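Local coordinates for beta-ketoacyl synthase (PDB 4CW4), which condenses acetyl-CoA with malonyl-ACP to form beta-acetoacetyl-ACP, the primer that starts fatty acid synthesis, and can also use other short-chain acyl-CoAs, at the interface of chains A and B. Coordinates in Å, arbitrary orientation; residue numbers count along the deposited sequence, not the author numbering. Chains: chain A/B, Beta-ketoacyl synthase.

Contact 1 and contact 2 hold the homodimer together at sites whose C-alpha centres are about 50 Å apart, and they have no residue or secondary-structure element in common. In contact 1 the C-terminal tail of chain B lies against strand 387-394 and helices 409-425 and 552-563 of chain A. In contact 2 the 3-10 helix 245-247 of chain B and the loop after it meet strands 104-112 and 155-163 and helix 319-327 of chain A. Their centres are about 25 and 20 Å from the active-site A:Cys286. Two-fold symmetry repeats each contact with the chains exchanged, tying the subunits together at widely spaced points.

Contact 1: the interface of chains A and B. Residues chain A 390-391, 423-424, 558; chain B 631, 633-634, 638.
The guanidinium of B:Arg633, which reaches across to A:Thr390 and A:Asp391, has CE2 of B:Phe634 over the centre of one face and the carboxylate of B:Asp631 in plane at its edge. It anchors the C-terminal tail of chain B on chain A at the dimer interface. The B:Phe634 ring in turn has CB of B:Arg633 over its centre, and the arginine chain, bent at chi3 (-53°), carries the guanidinium past the ring, with the CE2 corner facing its plane. Within chain B the grip on B:Asp631 is side-on: NE of B:Arg633 bonds OD1 of B:Asp631 at 2.8 Å and NH2 bonds OD2. The backbone N of B:Arg633 also reaches OD1, from the opposite face to NE, so B:Asp631 binds both backbone and head and holds the guanidinium in its orientation. NH1 and NH2 together serve chain A, NH2 being shared with B:Asp631. NH1 of B:Arg633 approaches the carbonyl O of A:Thr390 at 2.8 Å, almost in line with the carbonyl bond (169°). NH2 of B:Arg633 makes a salt bridge to OD2 of A:Asp391 at 2.9 Å, coming from above a carboxylate turned 28° from the guanidinium. NH2 thus lies between two acids from different chains and would probably ease their mutual repulsion. Apolar groups close in beside this network: the B:Phe634 rim meets CG2 of A:Thr390 through CE2 and CD1 of A:Ile424 through CD2, and its CB meets the CE methyl of A:Met558 at 3.9 Å. NE2 of A:Gln423 faces the B:Asp631 backbone N, a doubtful donor-donor pairing that may mean the amide should be turned over. Near the tail's end, methyl CD2 of B:Leu638 packs against the backbone O of A:Ile424 at 3.4 Å.

Contact 2: the interface of chains A and B. Residues chain A 106, 163, 323, 327; chain B 245, 250-251.
Carboxylate oxygen OE2 of A:Glu323 accepts the backbone N of B:Val251 and NH2 of B:Arg245, each at 3.0 Å and from opposite faces of its plane. Water 1 also meets OE2 of A:Glu323 at 2.7 Å and links it to the carbonyl O of B:Val251. The second oxygen, OE1 of A:Glu323, takes NE of B:Arg245 on its syn side at 2.9 Å, completing a side-on, two-nitrogen salt bridge. The acid gets there on an extended chain with CG anti to the backbone N (chi1 -173°), projecting from helix 319-327 toward chain B, where CG2 of B:Val251 packs against its CD. Around the B:Arg245 guanidinium, CA of the poorly ordered B:Arg250 lies on one face and NE of A:Arg163 on the other; the A:Glu323 carboxylate and CE3 of A:Trp106 lie at its edge. A:Arg163 stacks on B:Arg245 with planes 16° apart, its CZ 3.3 Å from NH2 of B:Arg245. The nearby A:Glu323 carboxylate, whose OE1 also forms a longer salt bridge with NH1 of A:Arg163, probably offsets the two like charges. NH1 of B:Arg245 points over the six-membered ring of A:Trp106 in a cation-pi contact, with the guanidinium almost perpendicular to the indole. B:Arg245 thus ties helix 319-327 and two strands of chain A to chain B, helping to fix how the subunits of the homodimer sit against each other.

Contact 1: the interface of chains A and B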
ATOM      1  N   THR A 390       7.624 -14.233 -16.894  1.00 11.70           N
ATOM      2  CA  THR A 390       8.511 -13.453 -17.750  1.00 12.11           C
ATOM      3  C   THR A 390       8.188 -11.967 -17.789  1.00 12.30           C
ATOM      4  O   THR A 390       9.068 -11.162 -18.056  1.00 13.16           O
ATOM      5  CB  THR A 390       8.530 -14.004 -19.180  1.00 13.34           C
ATOM      6  OG1 THR A 390       7.205 -14.225 -19.625  1.00 13.93           O
ATOM      7  CG2 THR A 390       9.294 -15.320 -19.247  1.00 15.18           C
ATOM      8  N   ASP A 391       6.946 -11.589 -17.532  1.00 11.79           N
ATOM      9  CA  ASP A 391       6.564 -10.193 -17.606  1.00 11.99           C
ATOM     10  C   ASP A 391       5.255  -9.972 -16.903  1.00 11.60           C
ATOM     11  O   ASP A 391       4.378 -10.859 -16.887  1.00 12.91           O
ATOM     12  CB  ASP A 391       6.364  -9.736 -19.054  1.00 13.36           C
ATOM     13  CG  ASP A 391       7.643  -9.199 -19.712  1.00 16.13           C
ATOM     14  OD1 ASP A 391       8.299  -8.256 -19.181  1.00 17.95           O
ATOM     15  OD2 ASP A 391       7.987  -9.737 -20.777  1.00 17.73           O
ATOM     16  N   GLN A 423       7.304 -13.236 -28.478  1.00 13.99           N
ATOM     17  CA  GLN A 423       8.753 -13.157 -28.610  1.00 15.69           C
ATOM     18  C   GLN A 423       9.458 -14.346 -27.984  1.00 17.05           C
ATOM     19  O   GLN A 423      10.535 -14.732 -28.422  1.00 19.48           O
ATOM     20  CB  GLN A 423       9.286 -11.886 -27.961  1.00 17.44           C
ATOM     21  CG  GLN A 423       8.781 -10.612 -28.585  1.00 20.33           C
ATOM     22  CD  GLN A 423       9.654  -9.442 -28.228  1.00 23.83           C
ATOM     23  OE1 GLN A 423       9.212  -8.478 -27.580  1.00 25.47           O
ATOM     24  NE2 GLN A 423      10.911  -9.514 -28.647  1.00 24.18           N
ATOM     25  N   ILE A 424       8.863 -14.917 -26.946  1.00 15.44           N
ATOM     26  CA  ILE A 424       9.540 -15.950 -26.180  1.00 16.10           C
ATOM     27  C   ILE A 424       9.198 -17.352 -26.664  1.00 16.47           C
ATOM     28  O   ILE A 424      10.092 -18.174 -26.785  1.00 19.42           O
ATOM     29  CB  ILE A 424       9.279 -15.794 -24.659  1.00 16.94           C
ATOM     30  CG1 ILE A 424       9.957 -14.513 -24.148  1.00 17.60           C
ATOM     31  CG2 ILE A 424       9.795 -17.017 -23.898  1.00 17.58           C
ATOM     32  CD1 ILE A 424       9.577 -14.091 -22.716  1.00 18.93           C
ATOM     33  N   MET A 558      14.082 -23.978 -21.729  1.00 15.83           N
ATOM     34  CA  MET A 558      14.900 -22.789 -21.628  1.00 15.52           C
ATOM     35  C   MET A 558      16.134 -23.005 -20.750  1.00 16.43           C
ATOM     36  O   MET A 558      17.228 -22.603 -21.134  1.00 16.72           O
ATOM     37  CB  MET A 558      14.041 -21.615 -21.130  1.00 15.90           C
ATOM     38  CG  MET A 558      13.001 -21.186 -22.162  1.00 16.34           C
ATOM     39  SD  MET A 558      11.778 -19.992 -21.565  1.00 17.31           S
ATOM     40  CE  MET A 558      12.748 -18.471 -21.581  1.00 17.77           C
TER
ATOM     41  N   ASP B 631      12.730  -7.812 -26.896  1.00 25.52           N
ATOM     42  CA  ASP B 631      13.245  -8.426 -25.679  1.00 24.40           C
ATOM     43  C   ASP B 631      14.513  -9.220 -26.005  1.00 25.48           C
ATOM     44  O   ASP B 631      14.509 -10.025 -26.933  1.00 26.50           O
ATOM     45  CB  ASP B 631      12.171  -9.377 -25.139  1.00 22.71           C
ATOM     46  CG  ASP B 631      12.521  -9.961 -23.797  1.00 21.34           C
ATOM     47  OD1 ASP B 631      13.452  -9.441 -23.142  1.00 21.07           O
ATOM     48  OD2 ASP B 631      11.845 -10.933 -23.393  1.00 20.24           O
ATOM     49  N   ARG B 633      16.324 -10.452 -23.134  1.00 20.14           N
ATOM     50  CA  ARG B 633      16.640 -11.047 -21.838  1.00 18.98           C
ATOM     51  C   ARG B 633      16.960 -12.534 -21.906  1.00 17.66           C
ATOM     52  O   ARG B 633      17.878 -12.993 -21.236  1.00 17.27           O
ATOM     53  CB  ARG B 633      15.491 -10.823 -20.853  1.00 18.54           C
ATOM     54  CG  ARG B 633      15.356  -9.374 -20.402  1.00 18.47           C
ATOM     55  CD  ARG B 633      14.085  -9.142 -19.606  1.00 18.40           C
ATOM     56  NE  ARG B 633      12.949  -9.626 -20.368  1.00 17.45           N
ATOM     57  CZ  ARG B 633      11.747  -9.902 -19.873  1.00 18.16           C
ATOM     58  NH1 ARG B 633      11.465  -9.720 -18.582  1.00 19.01           N
ATOM     59  NH2 ARG B 633      10.818 -10.365 -20.690  1.00 16.94           N
ATOM     60  N   PHE B 634      16.197 -13.287 -22.699  1.00 17.55           N
ATOM     61  CA  PHE B 634      16.242 -14.748 -22.651  1.00 18.02           C
ATOM     62  C   PHE B 634      16.565 -15.360 -24.005  1.00 20.29           C
ATOM     63  O   PHE B 634      16.347 -16.551 -24.221  1.00 19.90           O
ATOM     64  CB  PHE B 634      14.910 -15.302 -22.125  1.00 17.99           C
ATOM     65  CG  PHE B 634      14.414 -14.609 -20.889  1.00 16.89           C
ATOM     66  CD1 PHE B 634      15.200 -14.558 -19.749  1.00 16.64           C
ATOM     67  CD2 PHE B 634      13.174 -13.988 -20.867  1.00 16.78           C
ATOM     68  CE1 PHE B 634      14.766 -13.898 -18.613  1.00 16.43           C
ATOM     69  CE2 PHE B 634      12.726 -13.339 -19.721  1.00 16.32           C
ATOM     70  CZ  PHE B 634      13.526 -13.303 -18.586  1.00 16.57           C
ATOM     71  N   LEU B 638      16.568 -19.740 -26.096  1.00 24.12           N
ATOM     72  CA  LEU B 638      15.589 -20.057 -27.137  1.00 28.40           C
ATOM     73  C   LEU B 638      16.224 -20.711 -28.359  1.00 34.06           C
ATOM     74  O   LEU B 638      17.435 -20.666 -28.522  1.00 34.05           O
ATOM     75  CB  LEU B 638      14.866 -18.784 -27.570  1.00 27.76           C
ATOM     76  CG  LEU B 638      14.267 -17.952 -26.434  1.00 27.77           C
ATOM     77  CD1 LEU B 638      13.682 -16.649 -26.946  1.00 28.38           C
ATOM     78  CD2 LEU B 638      13.207 -18.753 -25.694  1.00 27.71           C
TER

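Contact 2: the interface of chains A and B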
ATOM      1  N   TRP A 106     -25.103  -2.189  14.746  1.00 13.37           N
ATOM      2  CA  TRP A 106     -24.778  -0.785  14.559  1.00 13.62           C
ATOM      3  C   TRP A 106     -25.417   0.012  15.685  1.00 12.42           C
ATOM      4  O   TRP A 106     -25.988  -0.565  16.609  1.00 12.96           O
ATOM      5  CB  TRP A 106     -25.226  -0.266  13.189  1.00 13.29           C
ATOM      6  CG  TRP A 106     -26.710  -0.288  12.904  1.00 12.61           C
ATOM      7  CD1 TRP A 106     -27.572  -1.354  13.019  1.00 13.18           C
ATOM      8  CD2 TRP A 106     -27.486   0.794  12.374  1.00 13.40           C
ATOM      9  NE1 TRP A 106     -28.833  -0.976  12.632  1.00 14.09           N
ATOM     10  CE2 TRP A 106     -28.806   0.335  12.232  1.00 13.82           C
ATOM     11  CE3 TRP A 106     -27.192   2.123  12.033  1.00 14.69           C
ATOM     12  CZ2 TRP A 106     -29.829   1.148  11.754  1.00 14.49           C
ATOM     13  CZ3 TRP A 106     -28.212   2.928  11.573  1.00 15.29           C
ATOM     14  CH2 TRP A 106     -29.507   2.435  11.419  1.00 15.60           C
ATOM     15  N   ARG A 163     -29.151  -5.015  11.936  1.00 12.08           N
ATOM     16  CA  ARG A 163     -29.709  -4.889  10.596  1.00 12.36           C
ATOM     17  C   ARG A 163     -29.231  -6.009   9.695  1.00 12.30           C
ATOM     18  O   ARG A 163     -28.254  -6.689   9.992  1.00 12.78           O
ATOM     19  CB  ARG A 163     -29.353  -3.532   9.982  1.00 13.23           C
ATOM     20  CG  ARG A 163     -27.852  -3.347   9.725  1.00 14.16           C
ATOM     21  CD  ARG A 163     -27.530  -1.966   9.197  1.00 16.74           C
ATOM     22  NE  ARG A 163     -28.181  -1.739   7.906  1.00 20.31           N
ATOM     23  CZ  ARG A 163     -27.685  -2.100   6.727  1.00 21.38           C
ATOM     24  NH1 ARG A 163     -26.499  -2.686   6.639  1.00 21.52           N
ATOM     25  NH2 ARG A 163     -28.386  -1.866   5.628  1.00 22.94           N
ATOM     26  N   GLU A 323     -20.704  -3.549   3.309  1.00 11.45           N
ATOM     27  CA  GLU A 323     -21.529  -2.373   3.069  1.00 12.67           C
ATOM     28  C   GLU A 323     -20.853  -1.355   2.163  1.00 12.71           C
ATOM     29  O   GLU A 323     -21.513  -0.742   1.330  1.00 14.12           O
ATOM     30  CB  GLU A 323     -21.991  -1.716   4.367  1.00 13.28           C
ATOM     31  CG  GLU A 323     -22.982  -0.587   4.082  1.00 14.24           C
ATOM     32  CD  GLU A 323     -23.521   0.132   5.295  1.00 14.87           C
ATOM     33  OE1 GLU A 323     -23.295  -0.303   6.440  1.00 15.27           O
ATOM     34  OE2 GLU A 323     -24.208   1.155   5.086  1.00 14.59           O
ATOM     35  N   ALA A 327     -22.491  -0.237  -1.266  1.00 12.49           N
ATOM     36  CA  ALA A 327     -22.864   1.171  -1.444  1.00 13.93           C
ATOM     37  C   ALA A 327     -22.484   1.674  -2.841  1.00 15.59           C
ATOM     38  O   ALA A 327     -23.102   2.598  -3.360  1.00 16.25           O
ATOM     39  CB  ALA A 327     -22.225   2.054  -0.369  1.00 13.58           C
TER
ATOM     40  N   ARG B 245     -21.827   3.653  10.617  1.00 11.43           N
ATOM     41  CA  ARG B 245     -22.872   2.888  11.276  1.00 11.70           C
ATOM     42  C   ARG B 245     -22.821   3.038  12.784  1.00 11.83           C
ATOM     43  O   ARG B 245     -23.866   3.029  13.430  1.00 12.06           O
ATOM     44  CB  ARG B 245     -22.796   1.417  10.852  1.00 12.02           C
ATOM     45  CG  ARG B 245     -23.334   1.169   9.454  1.00 12.72           C
ATOM     46  CD  ARG B 245     -24.840   1.277   9.403  1.00 12.16           C
ATOM     47  NE  ARG B 245     -25.331   1.091   8.044  1.00 12.16           N
ATOM     48  CZ  ARG B 245     -26.588   1.254   7.664  1.00 12.92           C
ATOM     49  NH1 ARG B 245     -27.518   1.584   8.541  1.00 14.48           N
ATOM     50  NH2 ARG B 245     -26.908   1.067   6.393  1.00 14.27           N
ATOM     51  N   ARG B 250     -25.700   5.380   7.202  1.00 15.88           N
ATOM     52  CA  ARG B 250     -25.197   4.465   6.205  1.00 16.30           C
ATOM     53  C   ARG B 250     -23.866   4.938   5.650  1.00 14.79           C
ATOM     54  O   ARG B 250     -23.558   6.126   5.664  1.00 15.23           O
ATOM     55  CB  ARG B 250     -26.210   4.297   5.077  1.00 21.03           C
ATOM     56  CG  ARG B 250     -26.414   5.537   4.215  1.00 25.52           C
ATOM     57  CD  ARG B 250     -27.511   5.291   3.168  1.00 35.91           C
ATOM     58  NE  ARG B 250     -27.348   3.987   2.516  1.00 54.88           N
ATOM     59  CZ  ARG B 250     -28.017   2.879   2.838  1.00 52.88           C
ATOM     60  NH1 ARG B 250     -28.936   2.885   3.803  1.00 58.14           N
ATOM     61  NH2 ARG B 250     -27.770   1.753   2.184  1.00 40.35           N
ATOM     62  N   VAL B 251     -23.085   3.973   5.169  1.00 13.68           N
ATOM     63  CA  VAL B 251     -21.863   4.260   4.435  1.00 13.38           C
ATOM     64  C   VAL B 251     -22.209   4.831   3.054  1.00 13.53           C
ATOM     65  O   VAL B 251     -23.137   4.368   2.385  1.00 13.70           O
ATOM     66  CB  VAL B 251     -21.038   2.970   4.280  1.00 14.38           C
ATOM     67  CG1 VAL B 251     -19.793   3.200   3.448  1.00 14.72           C
ATOM     68  CG2 VAL B 251     -20.683   2.403   5.642  1.00 15.03           C
TER
HETATM   69  O   HOH W   1     -24.664   1.959   2.501  1.00 18.45           O